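Local structure of protein (beta-tubulin binding post-chaperonin cofactor) (Saccharomyces cerevisiae, 1QSD) at the interface of chains A and B. The protein binds beta-tubulin as a post-chaperonin cofactor and takes part in an early step of tubulin folding. Residues are numbered along the deposited sequence; one frame, centred on the assembly and turned at random. Chains: chain A/B, Protein (beta-tubulin binding post-chaperonin cofactor).

Contact 1: the interface of chains A and B. Residues chain A 46-47, 50; chain B 9, 12, 75.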
loop_
_atom_site.group_PDB
_atom_site.type_symbol
_atom_site.label_atom_id
_atom_site.label_comp_id
_atom_site.label_asym_id
_atom_site.label_seq_id
_atom_site.Cartn_x
_atom_site.Cartn_y
_atom_site.Cartn_z
ATOM N N TYR A 46 10.637 5.086 22.204
ATOM C CA TYR A 46 10.531 5.850 20.989
ATOM C C TYR A 46 10.787 4.985 19.735
ATOM O O TYR A 46 10.094 5.120 18.740
ATOM C CB TYR A 46 11.474 7.058 21.055
ATOM C CG TYR A 46 11.434 7.913 19.817
ATOM C CD1 TYR A 46 10.247 8.533 19.414
ATOM C CD2 TYR A 46 12.559 8.022 18.989
ATOM C CE1 TYR A 46 10.176 9.227 18.213
ATOM C CE2 TYR A 46 12.503 8.709 17.797
ATOM C CZ TYR A 46 11.318 9.305 17.410
ATOM O OH TYR A 46 11.286 9.973 16.217
ATOM N N ASP A 47 11.726 4.060 19.778
ATOM C CA ASP A 47 11.951 3.238 18.590
ATOM C C ASP A 47 10.769 2.317 18.346
ATOM O O ASP A 47 10.408 2.046 17.200
ATOM C CB ASP A 47 13.227 2.415 18.709
ATOM C CG ASP A 47 14.474 3.273 18.668
ATOM O OD1 ASP A 47 15.416 3.018 19.463
ATOM O OD2 ASP A 47 14.513 4.202 17.842
ATOM N N LYS A 50 7.918 4.466 16.855
ATOM C CA LYS A 50 8.104 4.787 15.434
ATOM C C LYS A 50 7.461 3.691 14.586
ATOM O O LYS A 50 6.700 3.964 13.669
ATOM C CB LYS A 50 9.594 4.896 15.101
ATOM C CG LYS A 50 10.220 6.184 15.576
ATOM C CD LYS A 50 11.758 6.131 15.539
ATOM C CE LYS A 50 12.278 5.951 14.134
ATOM N NZ LYS A 50 13.738 6.057 14.077
ATOM N N LYS B 9 17.500 1.828 14.445
ATOM C CA LYS B 9 17.228 3.075 13.715
ATOM C C LYS B 9 17.542 2.951 12.228
ATOM O O LYS B 9 16.823 3.483 11.416
ATOM C CB LYS B 9 17.993 4.250 14.325
ATOM C CG LYS B 9 17.470 4.667 15.686
ATOM C CD LYS B 9 18.116 5.932 16.170
ATOM C CE LYS B 9 17.720 6.209 17.613
ATOM N NZ LYS B 9 16.262 6.374 17.771
ATOM N N ALA B 12 14.780 0.715 10.663
ATOM C CA ALA B 12 13.512 1.408 10.623
ATOM C C ALA B 12 13.450 2.235 9.344
ATOM O O ALA B 12 12.462 2.182 8.629
ATOM C CB ALA B 12 13.355 2.287 11.822
ATOM N N ASP B 75 15.985 11.432 12.674
ATOM C CA ASP B 75 16.233 10.720 13.902
ATOM C C ASP B 75 17.598 10.052 13.780
ATOM O O ASP B 75 18.450 10.200 14.650
ATOM C CB ASP B 75 15.143 9.665 14.139
ATOM C CG ASP B 75 15.330 8.931 15.454
ATOM O OD1 ASP B 75 15.185 7.684 15.463
ATOM O OD2 ASP B 75 15.646 9.609 16.469
HETATM O O HOH W 1 15.207 5.791 11.852
#

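Contact 2: the interface of chains A and B. Residues chain A 19, 64, 68, 72; chain B 50, 53-54, 57.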
loop_
_atom_site.group_PDB
_atom_site.type_symbol
_atom_site.label_atom_id
_atom_site.label_comp_id
_atom_site.label_asym_id
_atom_site.label_seq_id
_atom_site.Cartn_x
_atom_site.Cartn_y
_atom_site.Cartn_z
ATOM N N GLU A 19 -5.106 -6.561 -4.977
ATOM C CA GLU A 19 -4.436 -5.473 -4.246
ATOM C C GLU A 19 -4.553 -5.702 -2.721
ATOM O O GLU A 19 -3.576 -5.560 -1.980
ATOM C CB GLU A 19 -5.050 -4.124 -4.632
ATOM C CG GLU A 19 -4.654 -2.970 -3.725
ATOM C CD GLU A 19 -5.113 -1.597 -4.231
ATOM O OE1 GLU A 19 -4.899 -0.598 -3.502
ATOM O OE2 GLU A 19 -5.665 -1.507 -5.353
ATOM N N THR A 64 -11.000 1.403 3.810
ATOM C CA THR A 64 -11.436 2.051 2.579
ATOM C C THR A 64 -11.339 1.126 1.392
ATOM O O THR A 64 -12.128 1.227 0.443
ATOM C CB THR A 64 -10.654 3.351 2.307
ATOM O OG1 THR A 64 -9.263 3.130 2.568
ATOM C CG2 THR A 64 -11.189 4.500 3.197
ATOM N N LYS A 68 -14.443 -0.246 -1.209
ATOM C CA LYS A 68 -14.373 -0.272 -2.671
ATOM C C LYS A 68 -14.562 -1.639 -3.268
ATOM O O LYS A 68 -15.086 -1.765 -4.363
ATOM C CB LYS A 68 -13.096 0.387 -3.182
ATOM C CG LYS A 68 -13.152 1.884 -3.014
ATOM C CD LYS A 68 -11.985 2.564 -3.620
ATOM C CE LYS A 68 -12.040 4.048 -3.327
ATOM N NZ LYS A 68 -10.796 4.719 -3.821
ATOM N N PHE A 72 -17.487 -2.215 -5.936
ATOM C CA PHE A 72 -17.175 -2.834 -7.205
ATOM C C PHE A 72 -17.934 -4.142 -7.356
ATOM O O PHE A 72 -18.382 -4.495 -8.465
ATOM C CB PHE A 72 -15.675 -3.048 -7.346
ATOM C CG PHE A 72 -14.904 -1.781 -7.616
ATOM C CD1 PHE A 72 -15.321 -0.561 -7.083
ATOM C CD2 PHE A 72 -13.732 -1.817 -8.372
ATOM C CE1 PHE A 72 -14.582 0.605 -7.293
ATOM C CE2 PHE A 72 -12.985 -0.668 -8.590
ATOM C CZ PHE A 72 -13.410 0.551 -8.044
ATOM N N LYS B 50 -14.639 5.048 -11.426
ATOM C CA LYS B 50 -14.342 4.031 -10.404
ATOM C C LYS B 50 -12.826 3.863 -10.252
ATOM O O LYS B 50 -12.309 3.772 -9.151
ATOM C CB LYS B 50 -14.949 2.676 -10.788
ATOM C CG LYS B 50 -16.423 2.567 -10.522
ATOM C CD LYS B 50 -17.021 1.342 -11.230
ATOM C CE LYS B 50 -16.383 0.049 -10.780
ATOM N NZ LYS B 50 -17.125 -1.137 -11.265
ATOM N N GLU B 53 -10.979 7.257 -8.915
ATOM C CA GLU B 53 -11.195 7.393 -7.489
ATOM C C GLU B 53 -10.256 6.436 -6.726
ATOM O O GLU B 53 -9.745 6.788 -5.667
ATOM C CB GLU B 53 -12.675 7.140 -7.186
ATOM C CG GLU B 53 -12.929 5.916 -6.311
ATOM C CD GLU B 53 -14.253 5.206 -6.607
ATOM O OE1 GLU B 53 -15.325 5.757 -6.270
ATOM O OE2 GLU B 53 -14.213 4.080 -7.155
ATOM N N VAL B 54 -9.999 5.245 -7.272
ATOM C CA VAL B 54 -9.084 4.307 -6.618
ATOM C C VAL B 54 -7.651 4.861 -6.675
ATOM O O VAL B 54 -6.928 4.799 -5.676
ATOM C CB VAL B 54 -9.120 2.878 -7.236
ATOM C CG1 VAL B 54 -7.953 2.033 -6.722
ATOM C CG2 VAL B 54 -10.394 2.193 -6.876
ATOM N N ASP B 57 -6.936 7.494 -4.049
ATOM C CA ASP B 57 -6.736 6.913 -2.726
ATOM C C ASP B 57 -5.288 6.491 -2.548
ATOM O O ASP B 57 -4.632 6.884 -1.588
ATOM C CB ASP B 57 -7.667 5.726 -2.523
ATOM C CG ASP B 57 -9.074 6.154 -2.194
ATOM O OD1 ASP B 57 -9.703 5.509 -1.341
ATOM O OD2 ASP B 57 -9.564 7.149 -2.765
HETATM O O HOH W 2 -16.493 -4.015 -10.732
#

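Contact 3: the interface of chains A and B. Residues chain A 50-51, 53-54; chain B 16, 68, 71-72.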
loop_
_atom_site.group_PDB
_atom_site.type_symbol
_atom_site.label_atom_id
_atom_site.label_comp_id
_atom_site.label_asym_id
_atom_site.label_seq_id
_atom_site.Cartn_x
_atom_site.Cartn_y
_atom_site.Cartn_z
ATOM N N LYS A 50 7.918 4.466 16.855
ATOM C CA LYS A 50 8.104 4.787 15.434
ATOM C C LYS A 50 7.461 3.691 14.586
ATOM O O LYS A 50 6.700 3.964 13.669
ATOM C CB LYS A 50 9.594 4.896 15.101
ATOM C CG LYS A 50 10.220 6.184 15.576
ATOM C CD LYS A 50 11.758 6.131 15.539
ATOM C CE LYS A 50 12.278 5.951 14.134
ATOM N NZ LYS A 50 13.738 6.057 14.077
ATOM N N GLN A 51 7.703 2.453 14.977
ATOM C CA GLN A 51 7.188 1.297 14.279
ATOM C C GLN A 51 5.706 1.070 14.448
ATOM O O GLN A 51 5.047 0.625 13.518
ATOM C CB GLN A 51 7.928 0.048 14.724
ATOM C CG GLN A 51 8.402 -0.787 13.577
ATOM C CD GLN A 51 9.653 -0.223 12.942
ATOM O OE1 GLN A 51 10.649 -0.936 12.767
ATOM N NE2 GLN A 51 9.622 1.059 12.593
ATOM N N GLU A 53 3.351 3.372 15.075
ATOM C CA GLU A 53 2.709 4.437 14.330
ATOM C C GLU A 53 2.624 4.054 12.848
ATOM O O GLU A 53 1.582 4.244 12.219
ATOM C CB GLU A 53 3.517 5.722 14.506
ATOM C CG GLU A 53 4.082 6.324 13.203
ATOM C CD GLU A 53 5.381 7.103 13.397
ATOM O OE1 GLU A 53 5.341 8.342 13.581
ATOM O OE2 GLU A 53 6.450 6.472 13.345
ATOM N N VAL A 54 3.707 3.501 12.294
ATOM C CA VAL A 54 3.716 3.108 10.885
ATOM C C VAL A 54 2.709 1.991 10.667
ATOM O O VAL A 54 1.926 2.028 9.707
ATOM C CB VAL A 54 5.123 2.668 10.392
ATOM C CG1 VAL A 54 5.028 1.984 9.027
ATOM C CG2 VAL A 54 6.041 3.879 10.278
ATOM N N LEU B 16 11.317 1.697 5.669
ATOM C CA LEU B 16 10.378 2.723 5.225
ATOM C C LEU B 16 10.625 3.092 3.751
ATOM O O LEU B 16 9.678 3.313 3.010
ATOM C CB LEU B 16 10.510 3.989 6.074
ATOM C CG LEU B 16 9.448 4.316 7.109
ATOM C CD1 LEU B 16 9.586 5.787 7.463
ATOM C CD2 LEU B 16 8.068 4.057 6.552
ATOM N N LYS B 68 7.125 10.592 7.338
ATOM C CA LYS B 68 7.791 9.642 8.204
ATOM C C LYS B 68 9.199 9.332 7.765
ATOM O O LYS B 68 10.059 9.083 8.613
ATOM C CB LYS B 68 6.982 8.364 8.346
ATOM C CG LYS B 68 5.798 8.571 9.251
ATOM C CD LYS B 68 4.905 7.379 9.277
ATOM C CE LYS B 68 3.562 7.787 9.827
ATOM N NZ LYS B 68 2.789 6.586 10.168
ATOM N N GLU B 71 11.222 12.145 9.236
ATOM C CA GLU B 71 11.399 11.984 10.692
ATOM C C GLU B 71 12.426 10.913 10.965
ATOM O O GLU B 71 13.346 11.110 11.754
ATOM C CB GLU B 71 10.124 11.502 11.388
ATOM C CG GLU B 71 8.949 12.451 11.373
ATOM C CD GLU B 71 7.635 11.739 11.731
ATOM O OE1 GLU B 71 6.545 12.261 11.363
ATOM O OE2 GLU B 71 7.703 10.642 12.350
ATOM N N PHE B 72 12.234 9.764 10.330
ATOM C CA PHE B 72 13.118 8.627 10.512
ATOM C C PHE B 72 14.550 8.976 10.126
ATOM O O PHE B 72 15.505 8.598 10.830
ATOM C CB PHE B 72 12.610 7.394 9.740
ATOM C CG PHE B 72 11.405 6.704 10.391
ATOM C CD1 PHE B 72 10.430 7.434 11.059
ATOM C CD2 PHE B 72 11.241 5.315 10.300
ATOM C CE1 PHE B 72 9.313 6.801 11.632
ATOM C CE2 PHE B 72 10.127 4.679 10.869
ATOM C CZ PHE B 72 9.163 5.426 11.531
HETATM O O HOH W 3 15.207 5.791 11.852
#

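Contact 1: the interface of chains A and B
The first turns of helix 45-81 in chain A meet two helices of chain B, the start of helix 5-39 and the far end of helix 45-81. A chain of charged groups joins them. The ammonium NZ of A:Lys50 gives a hydrogen bond and salt bridge to OD1 of B:Asp75, 2.6 Å away, arriving on the anti side of that carboxylate oxygen and 20° out of its plane. On its syn lone pair the same OD1 takes NZ of B:Lys9, at 2.9 Å. That lysine bends at its last torsion (chi4 -60°), and its NZ also reaches the syn lone pair of A:Asp47 OD2, 2.8 Å off. The two lysine nitrogens, A:Lys50 NZ and B:Lys9 NZ, come within 4.5 Å of each other, and the B:Asp75 carboxylate oxygen they both bind probably offsets their charges. The ring of A:Tyr46 turns its edge to B:Asp75, with the two planes nearly perpendicular and CE2 3.5 Å from OD2, while A:Lys50 CG lies over one ring face toward the rim. Were an asparagine to replace B:Asp75, the two lysines would probably lose the negative charge they share. The network lies near one end of the elongated pair of chains, close to the N-terminus of chain B.

Contact 2: the interface of chains A and B
Two copies of helix 45-81 run antiparallel here, at the seam between the two cofactor chains of the deposited assembly: later turns of chain A (A:Thr64 to A:Phe72) against earlier turns of chain B (B:Lys50 to B:Asp57), with helix 5-39 of chain A brushing the patch at A:Glu19. A:Lys68 reaches across as an extended chain. Its NZ donates to the backbone O of B:Glu53 at 3.0 Å, coming in steeply over the peptide group, 58° off its plane, so the bond misses the oxygen's lone-pair directions and is probably less than ideal. It also forms a salt bridge with B:Asp57, whose OD1 is 2.8 Å from NZ; the ammonium sits over the carboxylate face and too near its carbon, so the fine geometry there is doubtful. On the way, the methylenes of A:Lys68 slide along B:Glu53 and B:Val54, CD lying 3.6 Å from the methyl CG2 of B:Val54. That methyl stands anti to its own carbonyl carbon (chi1 of the residue 168°), which lets it touch A:Phe72 CZ as well, also at 3.6 Å. The phenyl ring is further framed by B:Glu53, whose OE2 lies in plane at the ring edge, 3.5 Å from CE1. A water links B:Lys50 NZ to the backbone O of A:Phe72. Bent at chi3 (60°), B:Lys50 folds its aliphatic chain across the ring and sets CE over one face, 3.8 Å from the ring centre.

Contact 3: the interface of chains A and B
A:Lys50 NZ and the backbone O of B:Phe72 meet through one water, which lies 2.7 Å from the ammonium and 3.0 Å from the carbonyl oxygen. The same water bonds to the backbone O of B:Lys9, so it ties the lysine to two helices of chain B. To reach it, A:Lys50 lays its aliphatic chain across the phenyl ring of B:Phe72: a bend at chi3 (63°) sets CE over the middle of one face, 3.7 Å from the ring centre. Behind the ring, B:Leu16 of its own chain packs CD1 against the opposite face, displaced toward the rim, and the ring is sandwiched between an aliphatic lysine and a leucine. At its edge, in plane, comes the carboxylate of A:Glu53, whose OE2 is 3.4 Å from CE1; the ring hydrogens there probably make a mildly favourable partner for the negative charge. Past the CZ end of the ring, on the side of B:Leu16, A:Val54 rests its methyl CG2 3.7 Å from B:Phe72 CZ and also against the methylene CD of B:Lys68. The extended B:Lys68 runs past A:Glu53 in the opposite direction, its CE 3.7 Å from the glutamate CG. This aromatic patch lies where the early turns of helix 45-81 in chain A pass antiparallel to the later turns of the same helix in chain B, with helix 5-39 of chain B behind the ring.

Contact 1 and contact 3 adjoin, their C-alpha centres about 7 Å apart, and they share A:Lys50, whose ammonium serves the charged cluster while its aliphatic part serves the aromatic patch. Contact 2 lies about 32 Å from contact 1 and about 25 Å from contact 3. It is largely the two-fold twin of contact 3, with the chains exchanged. Helix 45-81 of both chains enters every contact, so the antiparallel pair of these helices is held at both ends. Such a long, symmetric seam fits a dimer, although the structure alone does not show whether this assembly exists in the cell.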